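Local coordinates for ORF98 PTP-2 (Cydia pomonella granulosis virus, PDB 6I28), which probably removes phosphate from phosphotyrosine and phosphoserine or phosphothreonine in proteins, as a viral member of the dual-specificity phosphatase family, at residues Ala106-Met120 against Arg138-Leu150. Residues are numbered along the deposited sequence; the frame is centred on the assembly and turned at random.
Sequences AGVSRSATLAIYYIM and RAVHPSEHFVELL
Arg138 grips the loop 106-109 by two backbone carbonyls. Its chain is extended from CG to NE, and the edge of the guanidinium faces the loop. Arg138 NE reaches Gly107 O at 2.8 Å in a nearly straight bond (172°). NH2 gives a longer, more bent bond to Ala106 O, and also forms a salt bridge with Asp10. Further along, His141 N donates to Val108 O.

Ser109 OG stands anti to the backbone N (chi1 -177°). There it accepts from Ser143 N at 3.0 Å and lies at the edge of the Phe146 ring. Asp71 bonds to the hydroxyls of both serines. Thr113 OG1 donates to Ser109 O. Ser109 O also accepts from Thr113 N. Thr113 OG1 lies 3.2 Å from Phe146 CB.

Leu150 is the knob between the nearly parallel helices 110-120 and 144-150. Its CB lies against Met120 SD. CG faces Thr113 CG2. Leu150 CD1 touches Ile116 CG2 at 3.7 Å, and Leu150 CD2 meets Tyr117 CB at 3.9 Å. Thr113, Ile116, Tyr117 and Met120 form the hole.

The loop has the CxxxxxR signature of the phosphatase P-loop, running from Cys104 to Arg110, whose guanidinium forms a salt bridge with Asp47 and a hydrogen bond to Cys69 O. Polar bonds at the loop and apolar packing between the helices are consistent with the 138-150 segment holding the loop, which in this family binds the phosphate, and helix 110-120 in place.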
# COMPACT_ATOMS: atom_id res chain seq x y z
N ALA A 106 3.25 -6.90 -9.32
CA ALA A 106 3.78 -5.92 -10.26
C ALA A 106 4.03 -4.57 -9.62
O ALA A 106 4.73 -3.74 -10.21
CB ALA A 106 2.81 -5.75 -11.44
N GLY A 107 3.54 -4.34 -8.41
CA GLY A 107 3.69 -3.06 -7.78
C GLY A 107 3.03 -1.89 -8.49
O GLY A 107 3.51 -0.75 -8.32
N VAL A 108 1.95 -2.13 -9.23
CA VAL A 108 1.26 -1.04 -9.94
C VAL A 108 -0.22 -0.94 -9.59
O VAL A 108 -0.84 0.10 -9.92
CB VAL A 108 1.44 -1.15 -11.46
CG1 VAL A 108 2.95 -1.01 -11.88
CG2 VAL A 108 0.80 -2.43 -12.03
N SER A 109 -0.85 -1.95 -8.99
CA SER A 109 -2.30 -1.92 -8.75
C SER A 109 -2.66 -2.25 -7.29
O SER A 109 -2.99 -1.34 -6.53
CB SER A 109 -2.99 -2.87 -9.73
OG SER A 109 -4.41 -2.80 -9.57
N ARG A 110 -2.55 -3.51 -6.87
CA ARG A 110 -2.92 -3.84 -5.49
C ARG A 110 -2.15 -2.98 -4.48
O ARG A 110 -2.75 -2.26 -3.68
CB ARG A 110 -2.67 -5.32 -5.18
CG ARG A 110 -3.88 -6.23 -5.33
CD ARG A 110 -3.59 -7.69 -5.25
NE ARG A 110 -2.72 -8.11 -6.33
CZ ARG A 110 -2.44 -9.36 -6.65
NH1 ARG A 110 -2.98 -10.38 -6.00
NH2 ARG A 110 -1.62 -9.59 -7.66
N SER A 111 -0.81 -3.11 -4.48
CA SER A 111 0.03 -2.39 -3.51
C SER A 111 -0.14 -0.89 -3.67
O SER A 111 -0.26 -0.14 -2.67
CB SER A 111 1.50 -2.80 -3.68
OG SER A 111 1.91 -2.60 -5.04
N ALA A 112 -0.21 -0.42 -4.93
CA ALA A 112 -0.36 1.01 -5.18
C ALA A 112 -1.68 1.54 -4.61
O ALA A 112 -1.74 2.67 -4.11
CB ALA A 112 -0.29 1.31 -6.67
N THR A 113 -2.74 0.73 -4.67
CA THR A 113 -4.02 1.12 -4.12
C THR A 113 -3.94 1.39 -2.62
O THR A 113 -4.43 2.40 -2.12
CB THR A 113 -5.05 0.04 -4.46
OG1 THR A 113 -5.34 0.10 -5.87
CG2 THR A 113 -6.40 0.23 -3.71
N LEU A 114 -3.29 0.50 -1.86
CA LEU A 114 -3.15 0.77 -0.44
C LEU A 114 -2.28 1.98 -0.14
O LEU A 114 -2.58 2.73 0.81
CB LEU A 114 -2.61 -0.46 0.29
CG LEU A 114 -2.38 -0.41 1.81
CD1 LEU A 114 -3.65 -0.03 2.52
CD2 LEU A 114 -1.81 -1.74 2.33
N ALA A 115 -1.17 2.15 -0.87
CA ALA A 115 -0.32 3.32 -0.67
C ALA A 115 -1.09 4.60 -0.92
O ALA A 115 -1.03 5.55 -0.11
CB ALA A 115 0.90 3.22 -1.56
N ILE A 116 -1.87 4.63 -2.00
CA ILE A 116 -2.62 5.83 -2.36
C ILE A 116 -3.63 6.12 -1.27
O ILE A 116 -3.82 7.27 -0.87
CB ILE A 116 -3.27 5.66 -3.75
CG1 ILE A 116 -2.24 5.68 -4.88
CG2 ILE A 116 -4.36 6.76 -4.00
CD1 ILE A 116 -2.79 5.47 -6.32
N TYR A 117 -4.28 5.08 -0.75
CA TYR A 117 -5.30 5.28 0.27
C TYR A 117 -4.68 5.78 1.57
O TYR A 117 -5.22 6.69 2.22
CB TYR A 117 -6.03 3.97 0.54
CG TYR A 117 -7.09 4.11 1.64
CD1 TYR A 117 -8.11 4.98 1.53
CD2 TYR A 117 -7.02 3.36 2.78
CE1 TYR A 117 -9.10 5.12 2.53
CE2 TYR A 117 -7.95 3.45 3.81
CZ TYR A 117 -8.99 4.34 3.70
OH TYR A 117 -9.95 4.47 4.69
N TYR A 118 -3.55 5.20 1.98
CA TYR A 118 -2.84 5.74 3.11
C TYR A 118 -2.53 7.20 2.97
O TYR A 118 -2.74 7.96 3.91
CB TYR A 118 -1.57 4.93 3.40
CG TYR A 118 -0.89 5.39 4.64
CD1 TYR A 118 -1.34 4.94 5.87
CD2 TYR A 118 0.16 6.33 4.63
CE1 TYR A 118 -0.78 5.35 7.02
CE2 TYR A 118 0.76 6.72 5.85
CZ TYR A 118 0.25 6.24 7.04
OH TYR A 118 0.75 6.59 8.28
N ILE A 119 -2.14 7.66 1.76
CA ILE A 119 -1.84 9.08 1.57
C ILE A 119 -3.10 9.93 1.52
O ILE A 119 -3.13 11.03 2.09
CB ILE A 119 -0.96 9.19 0.29
CG1 ILE A 119 0.44 8.58 0.56
CG2 ILE A 119 -0.86 10.64 -0.21
CD1 ILE A 119 1.35 8.61 -0.62
N MET A 120 -4.17 9.44 0.87
CA MET A 120 -5.45 10.11 0.88
C MET A 120 -5.95 10.34 2.29
O MET A 120 -6.34 11.46 2.64
CB MET A 120 -6.51 9.29 0.12
CG MET A 120 -6.27 9.10 -1.33
SD MET A 120 -7.44 7.94 -2.05
CE MET A 120 -8.99 8.63 -1.51
N ARG A 138 6.50 6.63 -8.92
CA ARG A 138 6.47 5.30 -9.53
C ARG A 138 5.22 5.27 -10.40
O ARG A 138 4.13 5.53 -9.90
CB ARG A 138 6.38 4.20 -8.48
CG ARG A 138 6.34 2.75 -9.07
CD ARG A 138 6.18 1.73 -7.95
NE ARG A 138 6.10 0.35 -8.43
CZ ARG A 138 7.14 -0.40 -8.80
NH1 ARG A 138 8.37 0.10 -8.75
NH2 ARG A 138 6.97 -1.66 -9.23
N ALA A 139 5.39 4.96 -11.68
CA ALA A 139 4.24 4.82 -12.57
C ALA A 139 3.35 3.70 -12.03
O ALA A 139 3.75 2.54 -12.06
CB ALA A 139 4.68 4.52 -13.99
N VAL A 140 2.18 4.03 -11.54
CA VAL A 140 1.22 3.05 -11.04
C VAL A 140 -0.05 3.17 -11.87
O VAL A 140 -0.27 4.16 -12.58
CB VAL A 140 0.93 3.26 -9.54
CG1 VAL A 140 2.17 3.04 -8.74
CG2 VAL A 140 0.40 4.70 -9.34
N HIS A 141 -0.88 2.14 -11.81
CA HIS A 141 -2.10 2.07 -12.61
C HIS A 141 -3.11 1.16 -11.91
O HIS A 141 -3.27 -0.01 -12.29
CB HIS A 141 -1.81 1.57 -14.03
CG HIS A 141 -2.92 1.84 -15.00
ND1 HIS A 141 -3.56 0.84 -15.70
CD2 HIS A 141 -3.51 3.00 -15.37
CE1 HIS A 141 -4.48 1.37 -16.48
NE2 HIS A 141 -4.47 2.68 -16.30
N PRO A 142 -3.80 1.66 -10.89
CA PRO A 142 -4.78 0.82 -10.19
C PRO A 142 -5.90 0.39 -11.12
O PRO A 142 -6.39 1.17 -11.94
CB PRO A 142 -5.29 1.73 -9.06
CG PRO A 142 -4.19 2.73 -8.86
CD PRO A 142 -3.66 2.98 -10.26
N SER A 143 -6.28 -0.87 -11.00
CA SER A 143 -7.42 -1.34 -11.76
C SER A 143 -8.65 -0.48 -11.49
O SER A 143 -8.81 0.08 -10.41
CB SER A 143 -7.73 -2.79 -11.42
OG SER A 143 -6.55 -3.58 -11.51
N GLU A 144 -9.55 -0.45 -12.47
CA GLU A 144 -10.71 0.43 -12.38
C GLU A 144 -11.48 0.22 -11.08
O GLU A 144 -11.92 1.19 -10.45
CB GLU A 144 -11.64 0.23 -13.57
CG GLU A 144 -11.34 1.16 -14.73
CD GLU A 144 -12.38 1.06 -15.84
OE1 GLU A 144 -11.96 0.98 -17.02
OE2 GLU A 144 -13.60 1.08 -15.54
N HIS A 145 -11.68 -1.04 -10.66
CA HIS A 145 -12.48 -1.24 -9.45
C HIS A 145 -11.76 -0.76 -8.20
O HIS A 145 -12.41 -0.39 -7.21
CB HIS A 145 -12.91 -2.71 -9.31
CG HIS A 145 -11.80 -3.65 -8.96
ND1 HIS A 145 -10.87 -4.07 -9.90
CD2 HIS A 145 -11.50 -4.29 -7.81
CE1 HIS A 145 -10.03 -4.92 -9.33
NE2 HIS A 145 -10.38 -5.05 -8.06
N PHE A 146 -10.43 -0.75 -8.20
CA PHE A 146 -9.72 -0.14 -7.07
C PHE A 146 -9.87 1.39 -7.10
O PHE A 146 -9.92 2.03 -6.05
CB PHE A 146 -8.24 -0.50 -7.04
CG PHE A 146 -7.97 -1.92 -6.71
CD1 PHE A 146 -8.71 -2.58 -5.74
CD2 PHE A 146 -6.95 -2.60 -7.32
CE1 PHE A 146 -8.47 -3.92 -5.49
CE2 PHE A 146 -6.68 -3.94 -7.02
CZ PHE A 146 -7.44 -4.58 -6.08
N VAL A 147 -9.88 1.99 -8.30
CA VAL A 147 -10.13 3.43 -8.41
C VAL A 147 -11.49 3.79 -7.85
O VAL A 147 -11.63 4.76 -7.10
CB VAL A 147 -9.98 3.88 -9.88
CG1 VAL A 147 -10.45 5.34 -10.02
CG2 VAL A 147 -8.56 3.71 -10.38
N GLU A 148 -12.52 3.00 -8.17
CA GLU A 148 -13.83 3.30 -7.61
C GLU A 148 -13.86 3.05 -6.09
O GLU A 148 -14.51 3.78 -5.35
CB GLU A 148 -14.92 2.49 -8.32
CG GLU A 148 -15.16 2.91 -9.77
CD GLU A 148 -15.47 4.42 -9.95
OE1 GLU A 148 -16.36 4.95 -9.24
OE2 GLU A 148 -14.81 5.06 -10.82
N LEU A 149 -13.13 2.04 -5.62
CA LEU A 149 -13.06 1.78 -4.18
C LEU A 149 -12.56 3.01 -3.43
O LEU A 149 -13.16 3.43 -2.43
CB LEU A 149 -12.16 0.59 -3.90
CG LEU A 149 -11.72 0.32 -2.47
CD1 LEU A 149 -12.84 -0.14 -1.66
CD2 LEU A 149 -10.64 -0.76 -2.44
N LEU A 150 -11.45 3.59 -3.91
CA LEU A 150 -10.79 4.70 -3.26
C LEU A 150 -11.61 5.98 -3.36
O LEU A 150 -11.77 6.72 -2.37
CB LEU A 150 -9.41 4.91 -3.88
CG LEU A 150 -8.42 3.76 -3.72
CD1 LEU A 150 -7.02 4.21 -3.99
CD2 LEU A 150 -8.55 3.29 -2.33